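Local coordinates for protein putative peptidase (Bacteroides fragilis, PDB 5DYN) that is a clostripain-family (C11) cysteine protease, here its C-terminal part, that probably activates the Bacteroides fragilis toxin by cleaving it, at residues 84-89 against 107-112; 92-97 against 190-195; 127-132 against 162-167; 138-143 against 213-218. All coordinates share one frame; numbering follows the deposited sequence.

Contact 1: 84-89 against 107-112; sequences SCYYDY and GGVSVG
Tyr-86 OH, the polar tip in this contact, is held by a hydrogen bond to Asp-31 OD1, which ties a helix-borne side chain to the end of strand 25-31. The contact is a helix-on-sheet layer of an alpha/beta fold, as in the clan CD peptidases: helix 78-92 lies against one face of the mixed sheet. The evidence is the pattern of the valines. Val-109 and Val-111, two residues apart, both direct CB toward the helix, whereas Ser-110 between them faces away. Tyr-86 has CG anti to the backbone N (chi1 -158°), which carries its ring across both valines. Ring atom CE2 of Tyr-86 meets Val-109 CG2 at 3.7 Å, and Val-111 CG2 makes an off-centre CH-pi contact, 4.3 Å from the centroid of the Tyr-86 ring and 30° off its normal. Tyr-87 also has CG anti to its N, and its OH makes a weak hydrogen bond to Ser-190 O on the adjacent strand. No hydrogen bond joins the two segments, so the interface between them is apolar. Val-109 divides its methyls between the two tyrosines: with CG2 against Tyr-86, CG1 takes the crowded position between N and C and lies 4.1 Å from Tyr-87 CD1.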
# COMPACT_ATOMS: atom_id res chain seq x y z
N SER B 84 8.24 10.54 -3.33
CA SER B 84 9.13 11.15 -4.32
C SER B 84 10.49 10.46 -4.35
O SER B 84 11.07 10.28 -5.42
CB SER B 84 9.30 12.65 -4.03
OG SER B 84 9.81 12.86 -2.72
N CYS B 85 10.99 10.07 -3.18
CA CYS B 85 12.24 9.30 -3.10
C CYS B 85 12.12 7.98 -3.84
O CYS B 85 12.97 7.64 -4.66
CB CYS B 85 12.64 9.04 -1.65
SG CYS B 85 13.38 10.45 -0.81
N TYR B 86 11.05 7.25 -3.53
CA TYR B 86 10.76 5.98 -4.17
C TYR B 86 10.73 6.15 -5.69
O TYR B 86 11.37 5.39 -6.42
CB TYR B 86 9.41 5.43 -3.69
CG TYR B 86 9.22 3.94 -3.85
CD1 TYR B 86 8.77 3.16 -2.79
CD2 TYR B 86 9.49 3.31 -5.06
CE1 TYR B 86 8.59 1.80 -2.93
CE2 TYR B 86 9.32 1.95 -5.21
CZ TYR B 86 8.87 1.20 -4.14
OH TYR B 86 8.70 -0.16 -4.29
N TYR B 87 10.00 7.17 -6.15
CA TYR B 87 9.82 7.39 -7.58
C TYR B 87 11.11 7.84 -8.27
O TYR B 87 11.47 7.29 -9.31
CB TYR B 87 8.73 8.43 -7.83
CG TYR B 87 8.62 8.78 -9.30
CD1 TYR B 87 8.00 7.92 -10.19
CD2 TYR B 87 9.15 9.97 -9.79
CE1 TYR B 87 7.90 8.23 -11.53
CE2 TYR B 87 9.06 10.29 -11.14
CZ TYR B 87 8.43 9.41 -12.00
OH TYR B 87 8.33 9.71 -13.34
N ASP B 88 11.78 8.84 -7.70
CA ASP B 88 12.97 9.43 -8.32
C ASP B 88 14.05 8.39 -8.57
O ASP B 88 14.77 8.45 -9.57
CB ASP B 88 13.53 10.56 -7.45
CG ASP B 88 12.69 11.82 -7.52
OD1 ASP B 88 11.97 12.00 -8.53
OD2 ASP B 88 12.74 12.63 -6.57
N TYR B 89 14.17 7.43 -7.66
CA TYR B 89 15.17 6.37 -7.77
C TYR B 89 14.96 5.53 -9.02
O TYR B 89 15.89 5.28 -9.78
CB TYR B 89 15.14 5.48 -6.53
CG TYR B 89 16.24 4.45 -6.49
CD1 TYR B 89 17.47 4.74 -5.91
CD2 TYR B 89 16.06 3.18 -7.03
CE1 TYR B 89 18.48 3.80 -5.87
CE2 TYR B 89 17.07 2.23 -6.99
CZ TYR B 89 18.28 2.55 -6.41
OH TYR B 89 19.29 1.62 -6.36
N GLY B 107 12.62 -1.04 -15.21
CA GLY B 107 11.22 -1.11 -15.56
C GLY B 107 10.39 0.03 -15.00
O GLY B 107 9.20 0.14 -15.29
N GLY B 108 11.02 0.88 -14.20
CA GLY B 108 10.32 2.01 -13.62
C GLY B 108 9.40 1.63 -12.49
O GLY B 108 9.52 0.55 -11.91
N VAL B 109 8.46 2.53 -12.17
CA VAL B 109 7.59 2.37 -11.01
C VAL B 109 6.46 3.40 -11.04
O VAL B 109 6.49 4.35 -11.83
CB VAL B 109 8.39 2.52 -9.69
CG1 VAL B 109 8.60 3.99 -9.36
CG2 VAL B 109 7.70 1.79 -8.55
N SER B 110 5.45 3.20 -10.19
CA SER B 110 4.40 4.18 -9.99
C SER B 110 4.03 4.24 -8.50
O SER B 110 3.77 3.21 -7.88
CB SER B 110 3.17 3.85 -10.83
OG SER B 110 2.55 2.66 -10.39
N VAL B 111 4.02 5.44 -7.94
CA VAL B 111 3.73 5.63 -6.53
C VAL B 111 2.66 6.70 -6.33
O VAL B 111 2.70 7.76 -6.95
CB VAL B 111 4.99 6.03 -5.73
CG1 VAL B 111 4.67 6.18 -4.25
CG2 VAL B 111 6.10 5.01 -5.93
N GLY B 112 1.70 6.42 -5.45
CA GLY B 112 0.67 7.39 -5.11
C GLY B 112 0.55 7.60 -3.62
O GLY B 112 0.84 6.70 -2.83

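Contact 2: 92-97 against 190-195; sequences SRYDDG and STPRNY. Unlike the reference sequence in segment 92-97: Asp-95 (reference Asn).
The Tyr-94 ring lies over the side chain of Thr-191, whose CB sits 3.8 Å from the ring centroid and 21° off its normal, a CH-pi contact offset toward the rim. The opposite face of the ring carries Asp-96 N, 3.5 Å above the ring plane and over its centre, so the aromatic group is sandwiched between Thr-191 and the backbone of its own loop. Pro-192 CD reaches the ring obliquely, 3.8 Å from Tyr-94 CE2. At the ring tip, Arg-193 N gives a weak, bent hydrogen bond to Tyr-94 OH. In the alpha/beta fold this is the loop leaving helix 78-92 laid against strand 185-196 of the mixed sheet, at the surface and close to a bound sodium ion. A salt bridge adds a polar link beside the ring. Arg-193 bends at chi3 (-61°) and brings NE to 2.6 Å from Asp-96 OD1, with the acceptor nearly in the guanidinium plane and using its syn lone pair. NH2 adds a weak bond to the same oxygen, so two nitrogens share one acceptor; the carboxylate and guanidinium planes stand 50° apart. Thr-191 OG1, in the crowded position between N and C, gives a very short hydrogen bond to Arg-193 O.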
# COMPACT_ATOMS: atom_id res chain seq x y z
N SER B 92 15.18 7.45 -12.47
CA SER B 92 16.55 7.76 -12.86
C SER B 92 17.18 6.60 -13.60
O SER B 92 18.02 6.78 -14.48
CB SER B 92 17.40 8.11 -11.63
OG SER B 92 16.94 9.31 -11.03
N ARG B 93 16.76 5.39 -13.25
CA ARG B 93 17.31 4.18 -13.84
C ARG B 93 16.35 3.57 -14.87
O ARG B 93 16.58 2.48 -15.37
CB ARG B 93 17.64 3.17 -12.75
CG ARG B 93 18.71 3.66 -11.79
CD ARG B 93 18.74 2.87 -10.49
NE ARG B 93 19.84 3.30 -9.64
CZ ARG B 93 19.82 4.40 -8.89
NH1 ARG B 93 18.75 5.18 -8.89
NH2 ARG B 93 20.87 4.72 -8.14
N TYR B 94 15.28 4.30 -15.18
CA TYR B 94 14.28 3.84 -16.12
C TYR B 94 14.81 3.79 -17.54
O TYR B 94 15.31 4.78 -18.06
CB TYR B 94 13.04 4.73 -16.06
CG TYR B 94 11.95 4.35 -17.04
CD1 TYR B 94 11.11 3.27 -16.80
CD2 TYR B 94 11.77 5.08 -18.21
CE1 TYR B 94 10.12 2.93 -17.70
CE2 TYR B 94 10.78 4.74 -19.12
CZ TYR B 94 9.96 3.66 -18.86
OH TYR B 94 8.98 3.32 -19.76
N ASP B 95 14.71 2.62 -18.17
CA ASP B 95 15.13 2.46 -19.55
C ASP B 95 14.12 1.58 -20.30
O ASP B 95 14.49 0.74 -21.12
CB ASP B 95 16.53 1.86 -19.63
CG ASP B 95 17.19 2.06 -20.99
OD1 ASP B 95 16.82 3.03 -21.69
OD2 ASP B 95 18.08 1.26 -21.35
N ASP B 96 12.84 1.80 -19.99
CA ASP B 96 11.73 1.05 -20.58
C ASP B 96 11.93 -0.46 -20.46
O ASP B 96 11.62 -1.22 -21.38
CB ASP B 96 11.54 1.46 -22.05
CG ASP B 96 10.18 1.03 -22.60
OD1 ASP B 96 9.21 0.99 -21.81
OD2 ASP B 96 10.09 0.75 -23.81
N GLY B 97 12.46 -0.90 -19.32
CA GLY B 97 12.58 -2.31 -19.03
C GLY B 97 13.69 -3.06 -19.76
O GLY B 97 13.76 -4.28 -19.69
N SER B 190 4.46 8.39 -12.21
CA SER B 190 4.75 7.12 -12.84
C SER B 190 5.64 7.28 -14.05
O SER B 190 5.52 8.25 -14.80
CB SER B 190 3.46 6.41 -13.24
OG SER B 190 3.74 5.18 -13.89
N THR B 191 6.53 6.32 -14.25
CA THR B 191 7.26 6.21 -15.50
C THR B 191 6.25 5.92 -16.61
O THR B 191 5.15 5.44 -16.32
CB THR B 191 8.34 5.12 -15.42
OG1 THR B 191 7.74 3.89 -14.99
CG2 THR B 191 9.43 5.52 -14.45
N PRO B 192 6.60 6.23 -17.87
CA PRO B 192 5.69 5.94 -18.99
C PRO B 192 5.15 4.51 -18.95
O PRO B 192 4.00 4.27 -19.29
CB PRO B 192 6.57 6.17 -20.21
CG PRO B 192 7.54 7.21 -19.77
CD PRO B 192 7.81 6.94 -18.32
N ARG B 193 6.00 3.57 -18.54
CA ARG B 193 5.57 2.19 -18.38
C ARG B 193 6.07 1.60 -17.06
O ARG B 193 7.01 2.12 -16.45
CB ARG B 193 6.05 1.34 -19.56
CG ARG B 193 5.50 1.80 -20.91
CD ARG B 193 5.44 0.67 -21.93
NE ARG B 193 6.76 0.10 -22.20
CZ ARG B 193 6.95 -1.04 -22.85
NH1 ARG B 193 5.92 -1.75 -23.29
NH2 ARG B 193 8.19 -1.49 -23.06
N ASN B 194 5.41 0.54 -16.61
CA ASN B 194 5.84 -0.22 -15.43
C ASN B 194 6.11 -1.66 -15.82
O ASN B 194 5.77 -2.09 -16.93
CB ASN B 194 4.78 -0.18 -14.33
CG ASN B 194 4.71 1.16 -13.61
OD1 ASN B 194 5.25 2.16 -14.08
ND2 ASN B 194 4.04 1.18 -12.47
N TYR B 195 6.72 -2.42 -14.91
CA TYR B 195 6.96 -3.83 -15.17
C TYR B 195 5.97 -4.72 -14.44
O TYR B 195 5.73 -4.56 -13.25
CB TYR B 195 8.38 -4.22 -14.78
CG TYR B 195 8.63 -5.71 -14.85
CD1 TYR B 195 8.87 -6.34 -16.06
CD2 TYR B 195 8.61 -6.49 -13.70
CE1 TYR B 195 9.09 -7.70 -16.13
CE2 TYR B 195 8.83 -7.86 -13.76
CZ TYR B 195 9.07 -8.45 -14.98
OH TYR B 195 9.29 -9.81 -15.05

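Contact 3: 127-132 against 162-167; sequences SKVLPR and RFIYQI
Four aliphatic side chains join Val-129 and the first turn of helix 130-133 to helix 160-167, a helix-packing contact in the alpha-helical surroundings of this alpha/beta peptidase fold. No hydrogen bond crosses it. The tight part is where Leu-130 meets Ile-164: the two side chains cross at about a right angle, and Leu-130 CD1 comes to 3.7 Å from Ile-164 CD1. Leu-130 reaches there from a CB that does not itself point at the partner helix, its chi1 of -96° being far from a staggered value. Beside it, Val-129 directs CB at the helix and sets CG1, anti to the backbone N, obliquely against two isoleucines, 4.0 Å from Ile-164 CG2 and 3.9 Å from Ile-167 CD1. Trp-177 of helix 172-182 touches both Val-129 and Ile-164, which backs this part with a third helix. Trp-238, one of the residues around a sodium ion, touches Leu-130.

Ile-167 bridges to the looser side: close to Val-129, it is partly exposed, and its CD1 stands 4.2 Å from Leu-130 CD1. On the 127-132 side Lys-128 and Arg-132 are exposed and make no contact with 162-167; Arg-132 NH2 forms a salt bridge with Asp-173 OD2. On helix 160-167, Arg-162 folds back on its own helix, and its NH1 lies 3.8 Å above the plane of the Tyr-165 ring, over the centre. Ile-167 meets the valine from a crowded first torsion: CG1 stands between the backbone N and the carbonyl carbon (chi1 67°), and the extended second torsion then carries CD1 to Val-129 CG1.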
# COMPACT_ATOMS: atom_id res chain seq x y z
N SER B 127 -21.28 7.79 -3.80
CA SER B 127 -22.64 7.32 -3.60
C SER B 127 -23.66 8.14 -4.39
O SER B 127 -24.76 7.67 -4.66
CB SER B 127 -23.01 7.33 -2.11
OG SER B 127 -23.03 8.65 -1.60
N LYS B 128 -23.29 9.37 -4.75
CA LYS B 128 -24.16 10.22 -5.56
C LYS B 128 -24.09 9.82 -7.03
O LYS B 128 -24.94 10.21 -7.83
CB LYS B 128 -23.77 11.69 -5.40
CG LYS B 128 -23.91 12.24 -3.99
CD LYS B 128 -23.45 13.69 -3.90
CE LYS B 128 -23.98 14.36 -2.64
NZ LYS B 128 -23.61 15.80 -2.55
N VAL B 129 -23.08 9.04 -7.39
CA VAL B 129 -22.84 8.67 -8.78
C VAL B 129 -23.29 7.26 -9.12
O VAL B 129 -24.09 7.06 -10.04
CB VAL B 129 -21.34 8.80 -9.14
CG1 VAL B 129 -21.08 8.27 -10.54
CG2 VAL B 129 -20.87 10.24 -8.99
N LEU B 130 -22.79 6.29 -8.37
CA LEU B 130 -22.93 4.87 -8.70
C LEU B 130 -24.37 4.36 -8.93
O LEU B 130 -24.63 3.72 -9.95
CB LEU B 130 -22.26 4.02 -7.62
CG LEU B 130 -20.82 3.57 -7.91
CD1 LEU B 130 -20.02 4.68 -8.58
CD2 LEU B 130 -20.14 3.11 -6.63
N PRO B 131 -25.31 4.62 -7.99
CA PRO B 131 -26.66 4.10 -8.24
C PRO B 131 -27.30 4.74 -9.46
O PRO B 131 -28.08 4.11 -10.17
CB PRO B 131 -27.43 4.47 -6.97
CG PRO B 131 -26.39 4.78 -5.95
CD PRO B 131 -25.24 5.35 -6.71
N ARG B 132 -26.95 6.00 -9.70
CA ARG B 132 -27.55 6.81 -10.75
C ARG B 132 -27.08 6.39 -12.15
O ARG B 132 -27.82 6.54 -13.12
CB ARG B 132 -27.21 8.28 -10.49
CG ARG B 132 -27.89 9.29 -11.39
CD ARG B 132 -27.79 10.67 -10.76
NE ARG B 132 -27.86 11.75 -11.74
CZ ARG B 132 -27.66 13.03 -11.44
NH1 ARG B 132 -27.37 13.38 -10.20
NH2 ARG B 132 -27.74 13.95 -12.39
N ARG B 162 -10.95 7.14 -13.78
CA ARG B 162 -11.29 6.87 -15.17
C ARG B 162 -12.58 6.05 -15.29
O ARG B 162 -13.31 6.17 -16.27
CB ARG B 162 -10.14 6.14 -15.87
CG ARG B 162 -8.90 7.00 -16.07
CD ARG B 162 -9.15 8.14 -17.06
NE ARG B 162 -9.73 9.31 -16.42
CZ ARG B 162 -10.15 10.39 -17.07
NH1 ARG B 162 -10.06 10.45 -18.39
NH2 ARG B 162 -10.67 11.41 -16.40
N PHE B 163 -12.85 5.23 -14.28
CA PHE B 163 -14.08 4.45 -14.24
C PHE B 163 -15.30 5.34 -14.03
O PHE B 163 -16.32 5.18 -14.71
CB PHE B 163 -14.00 3.38 -13.15
CG PHE B 163 -15.31 2.70 -12.88
CD1 PHE B 163 -15.90 1.89 -13.85
CD2 PHE B 163 -15.96 2.85 -11.66
CE1 PHE B 163 -17.11 1.26 -13.61
CE2 PHE B 163 -17.17 2.22 -11.41
CZ PHE B 163 -17.74 1.43 -12.39
N ILE B 164 -15.20 6.29 -13.10
CA ILE B 164 -16.30 7.22 -12.85
C ILE B 164 -16.49 8.10 -14.09
O ILE B 164 -17.61 8.42 -14.47
CB ILE B 164 -16.04 8.11 -11.61
CG1 ILE B 164 -15.86 7.24 -10.36
CG2 ILE B 164 -17.20 9.07 -11.38
CD1 ILE B 164 -17.09 6.42 -10.01
N TYR B 165 -15.38 8.46 -14.72
CA TYR B 165 -15.41 9.25 -15.95
C TYR B 165 -16.14 8.50 -17.06
O TYR B 165 -16.90 9.09 -17.83
CB TYR B 165 -13.99 9.60 -16.39
CG TYR B 165 -13.93 10.50 -17.60
CD1 TYR B 165 -13.92 11.88 -17.46
CD2 TYR B 165 -13.89 9.98 -18.89
CE1 TYR B 165 -13.87 12.71 -18.56
CE2 TYR B 165 -13.83 10.80 -20.00
CZ TYR B 165 -13.83 12.17 -19.82
OH TYR B 165 -13.77 13.00 -20.92
N GLN B 166 -15.88 7.20 -17.15
CA GLN B 166 -16.49 6.36 -18.17
C GLN B 166 -18.01 6.30 -18.03
O GLN B 166 -18.74 6.55 -18.99
CB GLN B 166 -15.90 4.95 -18.11
CG GLN B 166 -16.27 4.04 -19.27
CD GLN B 166 -15.35 4.21 -20.46
OE1 GLN B 166 -15.03 5.33 -20.86
NE2 GLN B 166 -14.91 3.10 -21.03
N ILE B 167 -18.48 5.98 -16.83
CA ILE B 167 -19.90 5.76 -16.61
C ILE B 167 -20.70 7.06 -16.60
O ILE B 167 -21.92 7.04 -16.79
CB ILE B 167 -20.15 5.00 -15.29
CG1 ILE B 167 -19.76 5.87 -14.09
CG2 ILE B 167 -19.37 3.70 -15.28
CD1 ILE B 167 -20.04 5.21 -12.76

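Contact 4: 138-143 against 213-218; sequences QNFDLS and TYIPRM. With NA (sodium ion), chain G.
Ile-215 leaves its backbone with CB directed at the 138-143 loop and divides there. CG2, anti to the backbone N, lies obliquely against the Phe-140 ring, 3.6 Å from Phe-140 CD1. CG1 stands anti to the carbonyl carbon and, through an extended chi2 of 177°, carries CD1 tip to tip onto Leu-142, at 3.7 Å from both Leu-142 CD1 and Leu-142 CD2. The carbonyl of Ile-215 is held too: Arg-217 bends at chi2 and chi3 and grips Ile-215 O side-on, with NH2 at 2.6 Å and NE at 2.9 Å, the oxygen lying in the guanidinium plane. Further along, polar contact replaces apolar. Met-218 N donates to Asn-139 OD1 at 3.0 Å, a nearly straight bond (164°) that arrives on a lone pair in the amide plane. Met-218 then folds at chi2 so that CE rests 3.7 Å from Gln-138 CA, where both residues are exposed. At the other end, Thr-213 OG1 binds a sodium ion at 2.7 Å with Tyr-227, Trp-232 and Trp-238. Neither segment's touching part is regular; Ile-215 and Leu-142 both touch Phe-163 of helix 160-167 and Tyr-158 of strand 158-159, while Asn-224 of helix 221-227 borders Pro-216.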
# COMPACT_ATOMS: atom_id res chain seq x y z
N GLN B 138 -24.62 -5.71 -15.69
CA GLN B 138 -24.00 -6.01 -16.97
C GLN B 138 -22.52 -5.64 -16.97
O GLN B 138 -22.13 -4.64 -16.37
CB GLN B 138 -24.74 -5.26 -18.09
CG GLN B 138 -24.05 -5.26 -19.44
CD GLN B 138 -24.84 -4.52 -20.50
OE1 GLN B 138 -25.52 -5.14 -21.32
NE2 GLN B 138 -24.74 -3.20 -20.49
N ASN B 139 -21.70 -6.45 -17.64
CA ASN B 139 -20.29 -6.13 -17.81
C ASN B 139 -20.11 -4.74 -18.42
O ASN B 139 -20.84 -4.34 -19.33
CB ASN B 139 -19.60 -7.18 -18.69
CG ASN B 139 -19.23 -8.42 -17.91
OD1 ASN B 139 -19.10 -8.39 -16.69
ND2 ASN B 139 -19.05 -9.53 -18.63
N PHE B 140 -19.12 -4.01 -17.91
CA PHE B 140 -18.89 -2.64 -18.34
C PHE B 140 -18.03 -2.58 -19.60
O PHE B 140 -17.28 -3.51 -19.89
CB PHE B 140 -18.24 -1.84 -17.21
CG PHE B 140 -19.10 -1.68 -15.99
CD1 PHE B 140 -19.19 -2.70 -15.05
CD2 PHE B 140 -19.82 -0.51 -15.77
CE1 PHE B 140 -19.98 -2.56 -13.92
CE2 PHE B 140 -20.62 -0.36 -14.65
CZ PHE B 140 -20.70 -1.39 -13.72
N ASP B 141 -18.16 -1.49 -20.34
CA ASP B 141 -17.26 -1.20 -21.45
C ASP B 141 -16.05 -0.44 -20.91
O ASP B 141 -16.07 0.78 -20.79
CB ASP B 141 -17.97 -0.40 -22.54
CG ASP B 141 -17.08 -0.10 -23.74
OD1 ASP B 141 -16.08 -0.83 -23.94
OD2 ASP B 141 -17.40 0.85 -24.49
N LEU B 142 -15.00 -1.18 -20.56
CA LEU B 142 -13.89 -0.61 -19.80
C LEU B 142 -12.68 -0.22 -20.64
O LEU B 142 -11.58 -0.03 -20.11
CB LEU B 142 -13.45 -1.60 -18.72
CG LEU B 142 -14.47 -1.85 -17.62
CD1 LEU B 142 -13.95 -2.88 -16.63
CD2 LEU B 142 -14.80 -0.54 -16.91
N SER B 143 -12.87 -0.12 -21.95
CA SER B 143 -11.79 0.33 -22.83
C SER B 143 -11.47 1.79 -22.50
O SER B 143 -12.37 2.61 -22.35
CB SER B 143 -12.17 0.18 -24.30
OG SER B 143 -13.39 0.84 -24.58
N THR B 213 -9.75 0.75 -8.02
CA THR B 213 -11.06 0.33 -7.55
C THR B 213 -11.38 -1.04 -8.12
O THR B 213 -10.81 -1.46 -9.13
CB THR B 213 -12.16 1.31 -7.96
OG1 THR B 213 -13.42 0.87 -7.43
CG2 THR B 213 -12.27 1.39 -9.48
N TYR B 214 -12.30 -1.75 -7.48
CA TYR B 214 -12.80 -3.00 -8.02
C TYR B 214 -13.96 -2.71 -8.96
O TYR B 214 -14.63 -1.68 -8.85
CB TYR B 214 -13.22 -3.96 -6.91
CG TYR B 214 -13.79 -5.27 -7.42
CD1 TYR B 214 -12.97 -6.22 -8.00
CD2 TYR B 214 -15.15 -5.54 -7.32
CE1 TYR B 214 -13.48 -7.42 -8.47
CE2 TYR B 214 -15.67 -6.73 -7.79
CZ TYR B 214 -14.83 -7.67 -8.36
OH TYR B 214 -15.35 -8.85 -8.83
N ILE B 215 -14.18 -3.61 -9.92
CA ILE B 215 -15.33 -3.53 -10.80
C ILE B 215 -15.93 -4.93 -10.94
O ILE B 215 -15.22 -5.87 -11.28
CB ILE B 215 -14.98 -2.97 -12.19
CG1 ILE B 215 -14.34 -1.59 -12.08
CG2 ILE B 215 -16.22 -2.91 -13.07
CD1 ILE B 215 -13.90 -1.01 -13.40
N PRO B 216 -17.23 -5.06 -10.64
CA PRO B 216 -17.94 -6.34 -10.77
C PRO B 216 -17.88 -6.90 -12.19
O PRO B 216 -17.78 -6.15 -13.16
CB PRO B 216 -19.38 -5.98 -10.38
CG PRO B 216 -19.24 -4.80 -9.49
CD PRO B 216 -18.09 -4.02 -10.05
N ARG B 217 -17.94 -8.22 -12.29
CA ARG B 217 -17.82 -8.90 -13.57
C ARG B 217 -18.61 -10.20 -13.52
O ARG B 217 -18.65 -10.87 -12.49
CB ARG B 217 -16.35 -9.18 -13.90
CG ARG B 217 -15.70 -10.11 -12.89
CD ARG B 217 -14.25 -9.77 -12.66
NE ARG B 217 -14.07 -8.38 -12.26
CZ ARG B 217 -12.89 -7.78 -12.24
NH1 ARG B 217 -11.80 -8.45 -12.60
NH2 ARG B 217 -12.79 -6.51 -11.87
N MET B 218 -19.26 -10.55 -14.63
CA MET B 218 -20.08 -11.75 -14.71
C MET B 218 -19.29 -13.02 -14.40
O MET B 218 -19.83 -13.98 -13.86
CB MET B 218 -20.73 -11.86 -16.09
CG MET B 218 -21.79 -10.82 -16.39
SD MET B 218 -23.21 -10.94 -15.28
CE MET B 218 -24.22 -9.58 -15.88
NA NA G . -15.50 1.01 -5.71

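In the fold
The four contacts form two pairs. Contacts 1 and 2 lie about 9 Å apart between centres and share the sheet, since strands 110-115 and 185-196 are neighbours in it; contact 1 is buried and apolar, whereas contact 2, at the surface, adds a salt bridge. Contacts 3 and 4 lie about 12 Å apart between centres and touch: Gln-166 NE2 reaches the carbonyl oxygens of Asp-141 and Ser-143, and Phe-163 packs on both Phe-140 and Ile-215. Contact 3 is buried aliphatic helix packing, while contact 4 joins loops and grades from apolar to polar. The pairs are separate, contact 1 lying across the chain's centre from contacts 3 and 4.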